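Local atomic coordinates of AvrRpt2 (Erwinia amylovora, PDB entry 6HQZ), a protein that acts as a type III effector of the fire blight pathogen, probably cleaving host plant proteins as a papain-like cysteine protease of family C70. Residues I93-Q98 with I119-P124; Q139-A142 with H147-L150. One frame throughout, in Å; residues are numbered along the deposited sequence.

Contact 1 of 2, residues I93-Q98 with I119-P124; sequences IMFGWQ and IIFHDP
Phe95 reaches out from strand 93-98 with the far end of its ring to touch strand 119-123, and it has the largest surface buried here. Its CZ lies 3.9 Å from CD1 of Ile119, which comes from the opposite direction. CB of Phe121 lies at the edge of the Phe95 ring, near its plane, 4.1 Å from CE1, and the two phenylalanine side chains cross at about a right angle. In Phe95, CG sits between the backbone N and the carbonyl carbon (chi1 68°), which stands the ring out across the strand, with the carbonyl oxygen of Ile93 in plane at its edge. In the antiparallel sheet of this papain-like protease, strand 104-113 runs between the two strands, whose directions differ by 84° and whose axes come no closer than 9.1 Å; they meet through side chains over it. Met132 of strand 130-133 touches Ile119, Phe121 and Trp97, while Phe137 packs edge-to-face with Phe95. At the partly exposed end, Asp123 OD2 lies 4.3 Å from CZ2 at the Trp97 indole edge and also in the plane of the Phe121 ring. The other carboxylate oxygen, OD1, accepts a hydrogen bond from Gln125 N.

Contact 2 of 2, residues Q139-A142 with H147-L150; sequences QRLA and HAML
Leu141 meets Met149 with both of its methyl groups. CD1 lies 3.9 Å from Met149 CG, and CD2 is the same distance, 3.9 Å, from Met149 SD, so the forked end of the leucine lies against two successive parts of the thioether chain. The two side chains cross at about a right angle. In Leu141, CG stands anti to the backbone N, beside the carbonyl carbon (chi1 -176°), and this extension carries the fork across to the other segment. Met149 is extended as far as SD and then bends at its last torsion (chi3 72°), turning the terminal methyl aside while CG and SD face the leucine. Leu141 CD1 has a further neighbour in CB of Ala148, at 4.1 Å. Leu141 is where the chain leaves helix 134-140, and the loop after Ala142 brings it round to strand 149-152, an inner strand of the antiparallel sheet of this papain-like fold, between strands 67-69 and 93-98. Both segments are fastened to Gly96 of strand 93-98: Ala142 and Ala148 each share a backbone hydrogen bond with it. With their CA atoms 5.1 Å apart, the two alanines face each other, and their CB atoms lie 4.0 Å apart. Ala148 CB also presses on the backbone of its partner, 3.3 Å from Ala142 O, a snug fit. Phe78, in a loop, touches both Leu141 and Met149, Phe95 of strand 93-98 does likewise from the sheet, and Leu72 packs against Ala148.

Strand 93-98 joins the two contacts, serving contact 1 directly and lying beside strand 149-152 of contact 2 in the same sheet. Their centres are 9 Å apart, and Leu141 packs against Phe95. Backbone bonding ties them as well, with Met94 N 2.7 Å from Leu150 O, while the Arg140 side chain reaches Gln98 O through NH1. Both are largely core contacts: all four touching residues of contact 2 are buried, whereas contact 1 runs out to partly exposed Trp97 and Asp123. Contact 1 is largely aromatic, with an isoleucine methyl and a carboxylate taking part, between two strands of the sheet; contact 2 is aliphatic and sulfur-containing, between a helix exit and the start of a strand.

Contact 1 of 2, residues I93-Q98 with I119-P124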
ATOM      1  N   ILE A  93      -6.805   4.161  -9.367  1.00 25.75           N
ATOM      2  CA  ILE A  93      -8.197   3.755  -9.159  1.00 25.14           C
ATOM      3  C   ILE A  93      -9.119   4.875  -9.704  1.00 24.08           C
ATOM      4  O   ILE A  93      -9.023   6.043  -9.311  1.00 21.83           O
ATOM      5  CB  ILE A  93      -8.499   3.587  -7.669  1.00 26.41           C
ATOM      6  CG1 ILE A  93      -7.710   2.465  -7.074  1.00 28.57           C
ATOM      7  CG2 ILE A  93      -9.996   3.334  -7.439  1.00 26.62           C
ATOM      8  CD1 ILE A  93      -7.618   2.520  -5.564  1.00 29.11           C
ATOM      9  N   MET A  94      -9.974   4.492 -10.633  1.00 24.45           N
ATOM     10  CA  MET A  94     -10.930   5.467 -11.168  1.00 25.24           C
ATOM     11  C   MET A  94     -12.218   5.453 -10.357  1.00 23.75           C
ATOM     12  O   MET A  94     -12.815   4.380 -10.136  1.00 24.00           O
ATOM     13  CB  MET A  94     -11.230   5.284 -12.635  1.00 28.21           C
ATOM     14  CG  MET A  94     -11.739   3.998 -13.120  1.00 32.76           C
ATOM     15  SD  MET A  94     -11.846   4.032 -14.948  1.00 38.67           S
ATOM     16  CE  MET A  94     -13.345   3.096 -15.133  1.00 40.55           C
ATOM     17  N   PHE A  95     -12.613   6.656  -9.957  1.00 21.35           N
ATOM     18  CA  PHE A  95     -13.753   6.862  -9.062  1.00 20.85           C
ATOM     19  C   PHE A  95     -14.764   7.840  -9.635  1.00 21.24           C
ATOM     20  O   PHE A  95     -14.453   8.871 -10.278  1.00 20.24           O
ATOM     21  CB  PHE A  95     -13.314   7.304  -7.646  1.00 21.43           C
ATOM     22  CG  PHE A  95     -12.719   8.659  -7.555  1.00 20.68           C
ATOM     23  CD1 PHE A  95     -11.380   8.822  -7.819  1.00 21.68           C
ATOM     24  CD2 PHE A  95     -13.435   9.744  -7.121  1.00 21.94           C
ATOM     25  CE1 PHE A  95     -10.766  10.047  -7.679  1.00 21.18           C
ATOM     26  CE2 PHE A  95     -12.820  10.974  -6.944  1.00 20.99           C
ATOM     27  CZ  PHE A  95     -11.499  11.132  -7.251  1.00 22.03           C
ATOM     28  N   GLY A  96     -16.014   7.493  -9.332  1.00 20.67           N
ATOM     29  CA  GLY A  96     -17.185   8.300  -9.650  1.00 20.55           C
ATOM     30  C   GLY A  96     -17.528   9.147  -8.475  1.00 19.84           C
ATOM     31  O   GLY A  96     -17.578   8.636  -7.364  1.00 18.66           O
ATOM     32  N   TRP A  97     -17.823  10.433  -8.709  1.00 20.37           N
ATOM     33  CA  TRP A  97     -18.165  11.347  -7.612  1.00 20.15           C
ATOM     34  C   TRP A  97     -19.032  12.467  -8.048  1.00 20.11           C
ATOM     35  O   TRP A  97     -19.107  12.790  -9.220  1.00 20.59           O
ATOM     36  CB  TRP A  97     -16.909  11.903  -6.942  1.00 20.93           C
ATOM     37  CG  TRP A  97     -16.049  12.755  -7.805  1.00 21.07           C
ATOM     38  CD1 TRP A  97     -15.227  12.362  -8.831  1.00 21.51           C
ATOM     39  CD2 TRP A  97     -15.851  14.185  -7.662  1.00 22.35           C
ATOM     40  NE1 TRP A  97     -14.547  13.450  -9.318  1.00 20.95           N
ATOM     41  CE2 TRP A  97     -14.862  14.556  -8.590  1.00 21.83           C
ATOM     42  CE3 TRP A  97     -16.345  15.145  -6.786  1.00 22.27           C
ATOM     43  CZ2 TRP A  97     -14.433  15.840  -8.719  1.00 23.91           C
ATOM     44  CZ3 TRP A  97     -15.870  16.453  -6.880  1.00 24.39           C
ATOM     45  CH2 TRP A  97     -14.944  16.791  -7.863  1.00 24.95           C
ATOM     46  N   GLN A  98     -19.753  13.044  -7.100  1.00 21.27           N
ATOM     47  CA  GLN A  98     -20.723  14.036  -7.416  1.00 23.41           C
ATOM     48  C   GLN A  98     -20.221  15.425  -6.995  1.00 25.53           C
ATOM     49  O   GLN A  98     -19.853  15.629  -5.831  1.00 24.23           O
ATOM     50  CB  GLN A  98     -22.088  13.708  -6.794  1.00 25.67           C
ATOM     51  CG  GLN A  98     -23.212  14.617  -7.259  1.00 27.38           C
ATOM     52  CD  GLN A  98     -24.571  14.286  -6.656  1.00 29.81           C
ATOM     53  OE1 GLN A  98     -24.648  13.763  -5.562  1.00 29.07           O
ATOM     54  NE2 GLN A  98     -25.630  14.567  -7.398  1.00 32.28           N
ATOM     55  N   ILE A 119      -6.673  13.665  -0.993  1.00 27.21           N
ATOM     56  CA  ILE A 119      -6.392  12.707  -2.032  1.00 27.52           C
ATOM     57  C   ILE A 119      -5.802  13.445  -3.199  1.00 27.22           C
ATOM     58  O   ILE A 119      -6.059  14.619  -3.379  1.00 24.89           O
ATOM     59  CB  ILE A 119      -7.625  11.949  -2.498  1.00 26.86           C
ATOM     60  CG1 ILE A 119      -8.686  12.899  -3.094  1.00 26.73           C
ATOM     61  CG2 ILE A 119      -8.211  11.234  -1.288  1.00 28.75           C
ATOM     62  CD1 ILE A 119      -9.581  12.154  -4.057  1.00 25.79           C
ATOM     63  N   ILE A 120      -5.011  12.715  -3.982  1.00 27.10           N
ATOM     64  CA  ILE A 120      -4.356  13.258  -5.125  1.00 26.46           C
ATOM     65  C   ILE A 120      -4.945  12.549  -6.341  1.00 25.60           C
ATOM     66  O   ILE A 120      -4.976  11.342  -6.389  1.00 24.96           O
ATOM     67  CB  ILE A 120      -2.828  13.002  -5.108  1.00 27.64           C
ATOM     68  CG1 ILE A 120      -2.240  13.459  -3.750  1.00 28.93           C
ATOM     69  CG2 ILE A 120      -2.194  13.717  -6.236  1.00 28.90           C
ATOM     70  CD1 ILE A 120      -0.800  13.090  -3.536  1.00 30.69           C
ATOM     71  N   PHE A 121      -5.357  13.324  -7.351  1.00 25.12           N
ATOM     72  CA  PHE A 121      -6.082  12.726  -8.456  1.00 24.53           C
ATOM     73  C   PHE A 121      -5.905  13.511  -9.724  1.00 23.91           C
ATOM     74  O   PHE A 121      -5.679  14.742  -9.710  1.00 24.68           O
ATOM     75  CB  PHE A 121      -7.580  12.589  -8.120  1.00 24.01           C
ATOM     76  CG  PHE A 121      -8.308  13.881  -7.978  1.00 23.44           C
ATOM     77  CD1 PHE A 121      -8.212  14.651  -6.800  1.00 24.23           C
ATOM     78  CD2 PHE A 121      -9.110  14.355  -9.018  1.00 23.80           C
ATOM     79  CE1 PHE A 121      -8.925  15.851  -6.680  1.00 24.14           C
ATOM     80  CE2 PHE A 121      -9.842  15.557  -8.892  1.00 23.77           C
ATOM     81  CZ  PHE A 121      -9.729  16.332  -7.759  1.00 24.81           C
ATOM     82  N   HIS A 122      -5.983  12.773 -10.828  1.00 24.17           N
ATOM     83  CA  HIS A 122      -6.001  13.308 -12.171  1.00 23.02           C
ATOM     84  C   HIS A 122      -7.485  13.532 -12.521  1.00 22.54           C
ATOM     85  O   HIS A 122      -8.254  12.592 -12.520  1.00 21.49           O
ATOM     86  CB  HIS A 122      -5.482  12.314 -13.210  1.00 24.13           C
ATOM     87  CG  HIS A 122      -3.990  12.165 -13.218  1.00 25.14           C
ATOM     88  ND1 HIS A 122      -3.153  13.074 -12.603  1.00 25.70           N
ATOM     89  CD2 HIS A 122      -3.196  11.241 -13.795  1.00 26.70           C
ATOM     90  CE1 HIS A 122      -1.899  12.682 -12.769  1.00 26.96           C
ATOM     91  NE2 HIS A 122      -1.895  11.601 -13.533  1.00 27.34           N
ATOM     92  N   ASP A 123      -7.811  14.748 -12.926  1.00 23.19           N
ATOM     93  CA  ASP A 123      -9.181  15.125 -13.325  1.00 23.23           C
ATOM     94  C   ASP A 123      -9.159  15.394 -14.831  1.00 22.94           C
ATOM     95  O   ASP A 123      -8.524  16.339 -15.304  1.00 23.86           O
ATOM     96  CB  ASP A 123      -9.604  16.356 -12.566  1.00 23.20           C
ATOM     97  CG  ASP A 123     -11.086  16.720 -12.793  1.00 26.40           C
ATOM     98  OD1 ASP A 123     -11.544  16.766 -13.932  1.00 24.80           O
ATOM     99  OD2 ASP A 123     -11.751  17.051 -11.837  1.00 26.98           O
ATOM    100  N   PRO A 124      -9.831  14.552 -15.613  1.00 22.24           N
ATOM    101  CA  PRO A 124      -9.793  14.687 -17.022  1.00 24.68           C
ATOM    102  C   PRO A 124     -10.283  16.052 -17.550  1.00 25.83           C
ATOM    103  O   PRO A 124     -10.058  16.387 -18.741  1.00 25.03           O
ATOM    104  CB  PRO A 124     -10.737  13.575 -17.520  1.00 25.40           C
ATOM    105  CG  PRO A 124     -10.959  12.662 -16.397  1.00 25.51           C
ATOM    106  CD  PRO A 124     -10.568  13.384 -15.148  1.00 23.75           C
TER

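Contact 2 of 2, residues Q139-A142 with H147-L150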
ATOM      1  N   GLN A 139     -17.528  12.289   1.208  1.00 26.10           N
ATOM      2  CA  GLN A 139     -18.893  12.846   1.071  1.00 29.48           C
ATOM      3  C   GLN A 139     -19.470  12.620  -0.314  1.00 27.43           C
ATOM      4  O   GLN A 139     -20.666  12.398  -0.440  1.00 27.02           O
ATOM      5  CB  GLN A 139     -18.880  14.329   1.288  1.00 32.47           C
ATOM      6  CG  GLN A 139     -20.261  14.974   1.117  1.00 36.23           C
ATOM      7  CD  GLN A 139     -20.140  16.486   1.217  1.00 41.79           C
ATOM      8  OE1 GLN A 139     -19.148  16.999   1.764  1.00 44.57           O
ATOM      9  NE2 GLN A 139     -21.135  17.210   0.683  1.00 44.60           N
ATOM     10  N   ARG A 140     -18.603  12.647  -1.318  1.00 24.54           N
ATOM     11  CA  ARG A 140     -19.066  12.755  -2.722  1.00 25.14           C
ATOM     12  C   ARG A 140     -18.873  11.534  -3.553  1.00 22.65           C
ATOM     13  O   ARG A 140     -19.417  11.469  -4.632  1.00 21.13           O
ATOM     14  CB  ARG A 140     -18.364  13.939  -3.373  1.00 24.90           C
ATOM     15  CG  ARG A 140     -18.646  15.228  -2.631  1.00 27.65           C
ATOM     16  CD  ARG A 140     -18.008  16.426  -3.284  1.00 29.79           C
ATOM     17  NE  ARG A 140     -18.550  17.627  -2.648  1.00 34.62           N
ATOM     18  CZ  ARG A 140     -19.791  18.066  -2.858  1.00 36.17           C
ATOM     19  NH1 ARG A 140     -20.601  17.453  -3.749  1.00 36.51           N
ATOM     20  NH2 ARG A 140     -20.233  19.113  -2.186  1.00 40.28           N
ATOM     21  N   LEU A 141     -18.182  10.522  -3.033  1.00 23.15           N
ATOM     22  CA  LEU A 141     -18.016   9.277  -3.744  1.00 22.65           C
ATOM     23  C   LEU A 141     -19.345   8.615  -4.031  1.00 23.35           C
ATOM     24  O   LEU A 141     -20.327   8.785  -3.254  1.00 23.75           O
ATOM     25  CB  LEU A 141     -17.158   8.289  -2.910  1.00 23.64           C
ATOM     26  CG  LEU A 141     -16.805   6.967  -3.557  1.00 24.02           C
ATOM     27  CD1 LEU A 141     -15.899   7.074  -4.783  1.00 22.98           C
ATOM     28  CD2 LEU A 141     -16.122   6.085  -2.508  1.00 24.87           C
ATOM     29  N   ALA A 142     -19.408   7.928  -5.158  1.00 21.45           N
ATOM     30  CA  ALA A 142     -20.625   7.200  -5.545  1.00 22.70           C
ATOM     31  C   ALA A 142     -20.950   5.945  -4.706  1.00 22.69           C
ATOM     32  O   ALA A 142     -21.127   4.905  -5.253  1.00 23.25           O
ATOM     33  CB  ALA A 142     -20.537   6.828  -7.014  1.00 23.01           C
ATOM     34  N   HIS A 147     -19.605  -0.226  -7.942  1.00 28.82           N
ATOM     35  CA  HIS A 147     -18.536   0.024  -8.928  1.00 28.49           C
ATOM     36  C   HIS A 147     -18.029   1.436  -8.865  1.00 27.28           C
ATOM     37  O   HIS A 147     -17.502   1.935  -9.833  1.00 28.21           O
ATOM     38  CB  HIS A 147     -18.954  -0.343 -10.348  1.00 29.68           C
ATOM     39  CG  HIS A 147     -20.299   0.171 -10.752  1.00 30.31           C
ATOM     40  ND1 HIS A 147     -21.454  -0.551 -10.562  1.00 33.01           N
ATOM     41  CD2 HIS A 147     -20.673   1.337 -11.338  1.00 30.41           C
ATOM     42  CE1 HIS A 147     -22.484   0.149 -11.014  1.00 34.33           C
ATOM     43  NE2 HIS A 147     -22.038   1.315 -11.455  1.00 31.30           N
ATOM     44  N   ALA A 148     -18.171   2.051  -7.698  1.00 25.55           N
ATOM     45  CA  ALA A 148     -17.749   3.400  -7.439  1.00 24.39           C
ATOM     46  C   ALA A 148     -16.251   3.613  -7.731  1.00 24.67           C
ATOM     47  O   ALA A 148     -15.882   4.711  -8.166  1.00 21.96           O
ATOM     48  CB  ALA A 148     -18.108   3.800  -6.018  1.00 25.04           C
ATOM     49  N   MET A 149     -15.419   2.573  -7.505  1.00 23.43           N
ATOM     50  CA  MET A 149     -13.961   2.692  -7.559  1.00 24.19           C
ATOM     51  C   MET A 149     -13.473   1.476  -8.317  1.00 26.29           C
ATOM     52  O   MET A 149     -13.653   0.342  -7.822  1.00 27.26           O
ATOM     53  CB  MET A 149     -13.419   2.667  -6.125  1.00 24.98           C
ATOM     54  CG  MET A 149     -13.632   4.015  -5.366  1.00 24.32           C
ATOM     55  SD  MET A 149     -13.211   3.797  -3.650  1.00 26.52           S
ATOM     56  CE  MET A 149     -11.470   3.683  -3.736  1.00 28.86           C
ATOM     57  N   LEU A 150     -12.928   1.699  -9.520  1.00 26.14           N
ATOM     58  CA  LEU A 150     -12.476   0.659 -10.387  1.00 27.54           C
ATOM     59  C   LEU A 150     -10.964   0.700 -10.550  1.00 28.22           C
ATOM     60  O   LEU A 150     -10.336   1.770 -10.557  1.00 26.57           O
ATOM     61  CB  LEU A 150     -13.122   0.731 -11.764  1.00 27.67           C
ATOM     62  CG  LEU A 150     -14.616   0.442 -11.849  1.00 28.28           C
ATOM     63  CD1 LEU A 150     -15.090   0.594 -13.290  1.00 29.08           C
ATOM     64  CD2 LEU A 150     -14.992  -0.955 -11.365  1.00 30.04           C
TER